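Local atomic coordinates of autoinducer 2 sensor kinase/phosphatase LuxQ (Vibrio cholerae, PDB entry 3C38), a protein that senses autoinducer 2 through its complex with LuxP, acting as a histidine kinase at low cell density and as a phosphatase at high cell density. Residues A[26-34]-A[219-227]; A[177-185]-A[231-239]. All coordinates share one frame; numbering follows the deposited sequence.

Both contacts belong to the periplasmic sensor region of LuxQ, a member of the Cache clan, and their centres lie about 11 Å apart on the same side of the chain's centre. Contact 1 sets the long N-terminal helix 22-47 against strand 216-225, an outermost strand of the four-stranded antiparallel sheet; contact 2 pairs strands 179-184 and 228-239 inside that sheet. Strands 216-225 and 228-239 are consecutive in the chain and neighbours in the sheet, with backbone bonding between Thr221 and Val234. The segments alternate in sequence, 26-34, 177-185, 219-227, 231-239. Contact 1 brings the first modelled helix back onto a sheet formed by the last third of the modelled chain.

Contact 1 of 2, residues A[26-34]-A[219-227]; sequences SSLIQSLFD and GQTFLEVES
The Phe33 ring carries Leu223 on one face, its CD1 3.7 Å from the ring centroid and 9° off the normal, a CH-pi contact almost over the centre. In the plane of the ring, at its edge, lie Glu224 O, Val225 CG2 and Gln30 NE2. Phe33 reaches this place because its CG stands anti to the backbone N (chi1 180°). The other methyl of Leu223, CD2, meets Ile29 CG2, and Leu137 of strand 134-143 also packs on Phe33 and Val225. Beside this apolar patch, the amide of Gln30 grips the backbone of Glu224 at two points. Glu224 N donates to Gln30 OE1 (2.8 Å, nearly straight at 171°), while Gln30 NE2 gives one bond to Glu224 O (3.0 Å) and another to Asp34 OD1, the latter lying in the amide plane. A water bridges Gln30 OE1 and Phe222 O; a second joins Asp34 OD1 to Glu224 O. Near the start of the helical segment, Ser26 OG and Thr221 OG1 come to 2.4 Å, a doubtful hydrogen bond at this length. With acceptors on NE2 and donors on OE1, the bonding fixes which way round the Gln30 amide lies, and it ties the helix to main-chain groups of the edge strand 216-225.

Contact 2 of 2, residues A[177-185]-A[231-239]; sequences SENLVLAVD and YLCVYSIQT
Strands 179-184 and 232-239 run antiparallel, their segment axes 4.6 Å apart at closest approach and their directions 160° apart. Val181 and Tyr235 form a hydrogen-bonded pair, with Tyr235 N to Val181 O at 2.8 Å and the return bond from Val181 N to Tyr235 O. Ala183 and Cys233 are joined likewise by two bonds; Leu182-Val234, between them, and Leu180-Ser236, beyond Val181-Tyr235, are non-hydrogen-bonded pairs. Leu180 CA also makes a C-H...O contact with Tyr235 O.

On the face bearing Leu180, Leu182 and Val234, the leucine methyls reach across to the neighbouring strand. Leu182 CD1 rests 3.8 Å from Val234 CG2, and Leu180 CD2 lies against Val234 CG1 and the CB of Ser236. These are the two central strands of the four-stranded antiparallel sheet, flanked by 187-191 and 216-225, in this Cache-clan periplasmic region. Helix 201-205 covers the other face, where its Val204 touches Val181, Tyr235 and Ile237. There Tyr235, with CG anti to its carbonyl carbon (chi1 -64°), turns its ring edge to Ala183, CE1 to CB 3.7 Å. Cys233 SG sits over one face of the same ring, displaced toward the rim.

At one end of the pairing, both methyls of Val184 meet Tyr231 CD1 and CE1 obliquely; the hydroxyl of Tyr231 is hydrogen-bonded to His135. At the other, the extended Glu178 side chain crosses Thr239 at about a right angle and accepts a bond from its backbone, Thr239 N to Glu178 OE2 at 2.7 Å, on the syn side of the carboxylate. One water connects Glu178 OE2, Gln238 NE2 and Thr239 OG1, while another spans Ser177 OG, also hydrogen-bonded to Ser175, and Gln238 OE1.

Contact 1 of 2, residues A[26-34]-A[219-227]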
# COMPACT_ATOMS: atom_id res chain seq x y z
N SER A 26 15.42 -7.90 9.92
CA SER A 26 14.66 -6.66 10.03
C SER A 26 15.07 -5.78 8.85
O SER A 26 14.24 -5.16 8.19
CB SER A 26 15.00 -5.97 11.36
OG SER A 26 13.91 -5.25 11.88
N SER A 27 16.38 -5.75 8.60
CA SER A 27 16.94 -4.96 7.51
C SER A 27 16.39 -5.48 6.18
O SER A 27 15.99 -4.69 5.32
CB SER A 27 18.47 -5.07 7.52
OG SER A 27 19.04 -4.45 6.38
N LEU A 28 16.38 -6.80 6.04
CA LEU A 28 15.89 -7.43 4.84
C LEU A 28 14.39 -7.19 4.66
O LEU A 28 13.92 -6.85 3.57
CB LEU A 28 16.18 -8.94 4.90
CG LEU A 28 15.51 -9.86 3.88
CD1 LEU A 28 15.81 -9.41 2.44
CD2 LEU A 28 16.01 -11.29 4.11
N ILE A 29 13.63 -7.35 5.75
CA ILE A 29 12.19 -7.14 5.69
C ILE A 29 11.87 -5.74 5.18
O ILE A 29 10.98 -5.56 4.32
CB ILE A 29 11.56 -7.38 7.08
CG1 ILE A 29 11.60 -8.89 7.38
CG2 ILE A 29 10.13 -6.85 7.12
CD1 ILE A 29 11.28 -9.27 8.81
N GLN A 30 12.61 -4.77 5.69
CA GLN A 30 12.44 -3.37 5.30
C GLN A 30 12.73 -3.18 3.81
O GLN A 30 12.02 -2.43 3.13
CB GLN A 30 13.38 -2.48 6.12
CG GLN A 30 13.33 -1.00 5.74
CD GLN A 30 12.00 -0.36 6.06
OE1 GLN A 30 11.55 -0.39 7.20
NE2 GLN A 30 11.37 0.24 5.06
N SER A 31 13.76 -3.85 3.32
CA SER A 31 14.13 -3.71 1.91
C SER A 31 13.07 -4.35 1.02
O SER A 31 12.74 -3.83 -0.05
CB SER A 31 15.50 -4.34 1.62
OG SER A 31 15.45 -5.75 1.66
N LEU A 32 12.55 -5.50 1.46
CA LEU A 32 11.52 -6.16 0.70
C LEU A 32 10.31 -5.23 0.65
O LEU A 32 9.68 -5.08 -0.40
CB LEU A 32 11.20 -7.51 1.34
CG LEU A 32 12.29 -8.55 1.01
CD1 LEU A 32 12.10 -9.81 1.85
CD2 LEU A 32 12.22 -8.91 -0.49
N PHE A 33 10.01 -4.58 1.77
CA PHE A 33 8.90 -3.63 1.83
C PHE A 33 9.19 -2.47 0.87
O PHE A 33 8.36 -2.13 0.02
CB PHE A 33 8.75 -3.10 3.26
CG PHE A 33 7.64 -2.10 3.44
CD1 PHE A 33 7.93 -0.79 3.84
CD2 PHE A 33 6.31 -2.47 3.26
CE1 PHE A 33 6.89 0.15 4.06
CE2 PHE A 33 5.28 -1.55 3.47
CZ PHE A 33 5.57 -0.24 3.87
N ASP A 34 10.37 -1.87 0.99
CA ASP A 34 10.77 -0.77 0.11
C ASP A 34 10.64 -1.18 -1.35
O ASP A 34 10.16 -0.42 -2.19
CB ASP A 34 12.23 -0.37 0.35
CG ASP A 34 12.48 0.18 1.72
OD1 ASP A 34 11.50 0.65 2.34
OD2 ASP A 34 13.65 0.16 2.17
N GLY A 219 10.74 -11.99 16.11
CA GLY A 219 11.37 -10.71 15.89
C GLY A 219 10.33 -9.64 15.61
O GLY A 219 9.20 -9.96 15.22
N GLN A 220 10.69 -8.38 15.83
CA GLN A 220 9.80 -7.26 15.58
C GLN A 220 10.51 -6.26 14.68
O GLN A 220 11.69 -5.97 14.87
CB GLN A 220 9.41 -6.56 16.88
CG GLN A 220 8.26 -7.21 17.60
CD GLN A 220 7.87 -6.47 18.87
OE1 GLN A 220 7.52 -5.28 18.84
NE2 GLN A 220 7.94 -7.17 20.00
N THR A 221 9.78 -5.75 13.69
CA THR A 221 10.35 -4.77 12.77
C THR A 221 9.35 -3.68 12.46
O THR A 221 8.31 -3.93 11.84
CB THR A 221 10.76 -5.40 11.42
OG1 THR A 221 11.80 -6.37 11.63
CG2 THR A 221 11.29 -4.32 10.48
N PHE A 222 9.64 -2.46 12.90
CA PHE A 222 8.75 -1.35 12.61
C PHE A 222 9.22 -0.78 11.29
O PHE A 222 10.36 -0.36 11.14
CB PHE A 222 8.79 -0.32 13.74
CG PHE A 222 8.01 -0.74 14.95
CD1 PHE A 222 8.54 -1.65 15.86
CD2 PHE A 222 6.71 -0.27 15.15
CE1 PHE A 222 7.78 -2.10 16.96
CE2 PHE A 222 5.95 -0.71 16.24
CZ PHE A 222 6.48 -1.63 17.15
N LEU A 223 8.32 -0.81 10.31
CA LEU A 223 8.62 -0.34 8.97
C LEU A 223 8.74 1.18 8.82
O LEU A 223 7.96 1.95 9.38
CB LEU A 223 7.53 -0.83 7.98
CG LEU A 223 7.32 -2.35 7.90
CD1 LEU A 223 6.15 -2.67 6.97
CD2 LEU A 223 8.61 -3.01 7.41
N GLU A 224 9.73 1.60 8.04
CA GLU A 224 9.90 3.02 7.77
C GLU A 224 9.25 3.25 6.40
O GLU A 224 9.31 2.38 5.52
CB GLU A 224 11.38 3.40 7.69
CG GLU A 224 12.17 3.15 8.95
CD GLU A 224 13.55 3.78 8.90
OE1 GLU A 224 14.17 3.80 7.81
OE2 GLU A 224 14.02 4.25 9.96
N VAL A 225 8.60 4.39 6.25
CA VAL A 225 7.99 4.77 4.98
C VAL A 225 8.70 6.07 4.63
O VAL A 225 8.62 7.05 5.38
CB VAL A 225 6.48 5.02 5.14
CG1 VAL A 225 5.93 5.73 3.90
CG2 VAL A 225 5.76 3.71 5.33
N GLU A 226 9.42 6.09 3.51
CA GLU A 226 10.17 7.28 3.12
C GLU A 226 11.17 7.57 4.23
O GLU A 226 11.30 8.71 4.69
CB GLU A 226 9.23 8.50 2.96
CG GLU A 226 8.17 8.38 1.86
CD GLU A 226 8.75 8.28 0.45
OE1 GLU A 226 9.99 8.35 0.30
OE2 GLU A 226 7.97 8.12 -0.50
N SER A 227 11.88 6.53 4.67
CA SER A 227 12.87 6.64 5.74
C SER A 227 12.32 7.25 7.03
O SER A 227 13.08 7.68 7.89
CB SER A 227 14.07 7.46 5.26
OG SER A 227 14.77 6.78 4.23
O HOH W 1 12.80 -0.56 9.59
O HOH W 2 9.42 2.50 2.83

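Contact 2 of 2, residues A[177-185]-A[231-239]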
# COMPACT_ATOMS: atom_id res chain seq x y z
N SER A 177 11.14 -16.31 5.65
CA SER A 177 10.66 -16.39 7.02
C SER A 177 9.60 -17.47 7.15
O SER A 177 8.89 -17.78 6.20
CB SER A 177 10.08 -15.05 7.45
OG SER A 177 11.05 -14.01 7.41
N GLU A 178 9.52 -18.05 8.34
CA GLU A 178 8.54 -19.10 8.64
C GLU A 178 7.13 -18.54 8.52
O GLU A 178 6.26 -19.12 7.87
CB GLU A 178 8.71 -19.59 10.06
CG GLU A 178 9.23 -20.98 10.23
CD GLU A 178 9.26 -21.37 11.69
OE1 GLU A 178 8.18 -21.67 12.26
OE2 GLU A 178 10.37 -21.34 12.27
N ASN A 179 6.91 -17.42 9.19
CA ASN A 179 5.62 -16.75 9.20
C ASN A 179 5.81 -15.30 9.58
O ASN A 179 6.76 -14.93 10.30
CB ASN A 179 4.68 -17.41 10.22
CG ASN A 179 3.85 -18.54 9.62
OD1 ASN A 179 3.14 -18.36 8.63
ND2 ASN A 179 3.92 -19.70 10.24
N LEU A 180 4.89 -14.47 9.10
CA LEU A 180 4.91 -13.05 9.41
C LEU A 180 3.51 -12.57 9.80
O LEU A 180 2.50 -13.15 9.39
CB LEU A 180 5.39 -12.22 8.21
CG LEU A 180 6.80 -12.40 7.64
CD1 LEU A 180 6.91 -11.51 6.40
CD2 LEU A 180 7.87 -12.03 8.67
N VAL A 181 3.48 -11.52 10.59
CA VAL A 181 2.23 -10.91 11.02
C VAL A 181 2.42 -9.39 10.94
O VAL A 181 3.32 -8.84 11.59
CB VAL A 181 1.87 -11.25 12.48
CG1 VAL A 181 0.56 -10.56 12.85
CG2 VAL A 181 1.77 -12.77 12.67
N LEU A 182 1.59 -8.73 10.15
CA LEU A 182 1.68 -7.28 10.04
C LEU A 182 0.62 -6.75 10.98
O LEU A 182 -0.55 -7.09 10.87
CB LEU A 182 1.41 -6.81 8.60
CG LEU A 182 1.37 -5.29 8.39
CD1 LEU A 182 2.69 -4.67 8.84
CD2 LEU A 182 1.12 -4.97 6.92
N ALA A 183 1.05 -5.91 11.92
CA ALA A 183 0.10 -5.37 12.88
C ALA A 183 0.33 -3.92 13.23
O ALA A 183 1.37 -3.34 12.93
CB ALA A 183 0.16 -6.21 14.16
N VAL A 184 -0.68 -3.34 13.87
CA VAL A 184 -0.67 -1.97 14.35
C VAL A 184 -0.93 -2.10 15.84
O VAL A 184 -2.06 -2.37 16.26
CB VAL A 184 -1.80 -1.12 13.72
CG1 VAL A 184 -1.82 0.27 14.35
CG2 VAL A 184 -1.61 -1.01 12.21
N ASP A 185 0.11 -1.94 16.65
CA ASP A 185 -0.00 -2.06 18.10
C ASP A 185 -0.24 -3.52 18.48
O ASP A 185 0.68 -4.34 18.49
CB ASP A 185 -1.15 -1.17 18.60
CG ASP A 185 -1.28 -1.17 20.12
OD1 ASP A 185 -0.35 -1.63 20.82
OD2 ASP A 185 -2.32 -0.70 20.62
N TYR A 231 4.16 3.12 12.69
CA TYR A 231 3.62 2.22 13.70
C TYR A 231 3.33 0.82 13.12
O TYR A 231 2.77 -0.04 13.80
CB TYR A 231 2.35 2.82 14.28
CG TYR A 231 1.28 3.12 13.25
CD1 TYR A 231 0.55 2.09 12.66
CD2 TYR A 231 1.01 4.43 12.85
CE1 TYR A 231 -0.43 2.36 11.69
CE2 TYR A 231 0.03 4.72 11.89
CZ TYR A 231 -0.68 3.68 11.32
OH TYR A 231 -1.65 3.95 10.37
N LEU A 232 3.68 0.60 11.85
CA LEU A 232 3.47 -0.69 11.21
C LEU A 232 4.55 -1.64 11.71
O LEU A 232 5.73 -1.43 11.45
CB LEU A 232 3.59 -0.55 9.69
CG LEU A 232 2.62 0.40 9.00
CD1 LEU A 232 3.01 0.53 7.52
CD2 LEU A 232 1.17 -0.10 9.15
N CYS A 233 4.14 -2.68 12.43
CA CYS A 233 5.09 -3.65 12.98
C CYS A 233 4.98 -5.05 12.36
O CYS A 233 3.92 -5.68 12.36
CB CYS A 233 4.91 -3.76 14.49
SG CYS A 233 6.03 -4.95 15.30
N VAL A 234 6.09 -5.53 11.85
CA VAL A 234 6.11 -6.85 11.26
C VAL A 234 6.72 -7.84 12.25
O VAL A 234 7.89 -7.73 12.62
CB VAL A 234 6.93 -6.88 9.97
CG1 VAL A 234 7.02 -8.33 9.46
CG2 VAL A 234 6.27 -5.98 8.91
N TYR A 235 5.91 -8.81 12.68
CA TYR A 235 6.39 -9.84 13.59
C TYR A 235 6.87 -11.00 12.74
O TYR A 235 6.13 -11.48 11.86
CB TYR A 235 5.26 -10.31 14.52
CG TYR A 235 4.75 -9.24 15.45
CD1 TYR A 235 3.70 -8.41 15.08
CD2 TYR A 235 5.32 -9.06 16.71
CE1 TYR A 235 3.22 -7.42 15.94
CE2 TYR A 235 4.86 -8.08 17.58
CZ TYR A 235 3.81 -7.26 17.18
OH TYR A 235 3.36 -6.28 18.03
N SER A 236 8.11 -11.41 12.96
CA SER A 236 8.69 -12.52 12.21
C SER A 236 8.93 -13.66 13.19
O SER A 236 9.49 -13.47 14.27
CB SER A 236 10.01 -12.09 11.53
OG SER A 236 10.99 -11.73 12.49
N ILE A 237 8.49 -14.85 12.81
CA ILE A 237 8.62 -16.00 13.68
C ILE A 237 9.58 -17.04 13.15
O ILE A 237 9.50 -17.44 12.00
CB ILE A 237 7.25 -16.66 13.91
CG1 ILE A 237 6.17 -15.57 13.96
CG2 ILE A 237 7.25 -17.43 15.22
CD1 ILE A 237 4.78 -16.11 13.98
N GLN A 238 10.49 -17.46 14.02
CA GLN A 238 11.47 -18.47 13.65
C GLN A 238 11.66 -19.44 14.82
O GLN A 238 11.71 -19.02 15.98
CB GLN A 238 12.79 -17.81 13.27
CG GLN A 238 13.48 -18.48 12.09
CD GLN A 238 12.61 -18.50 10.83
OE1 GLN A 238 12.21 -17.45 10.31
NE2 GLN A 238 12.32 -19.70 10.34
N THR A 239 11.75 -20.72 14.52
CA THR A 239 11.94 -21.76 15.53
C THR A 239 13.43 -21.99 15.75
O THR A 239 14.21 -21.93 14.80
CB THR A 239 11.29 -23.08 15.09
OG1 THR A 239 11.98 -23.57 13.94
CG2 THR A 239 9.84 -22.85 14.71
O HOH W 3 12.93 -14.91 9.88
O HOH W 4 12.63 -22.00 11.37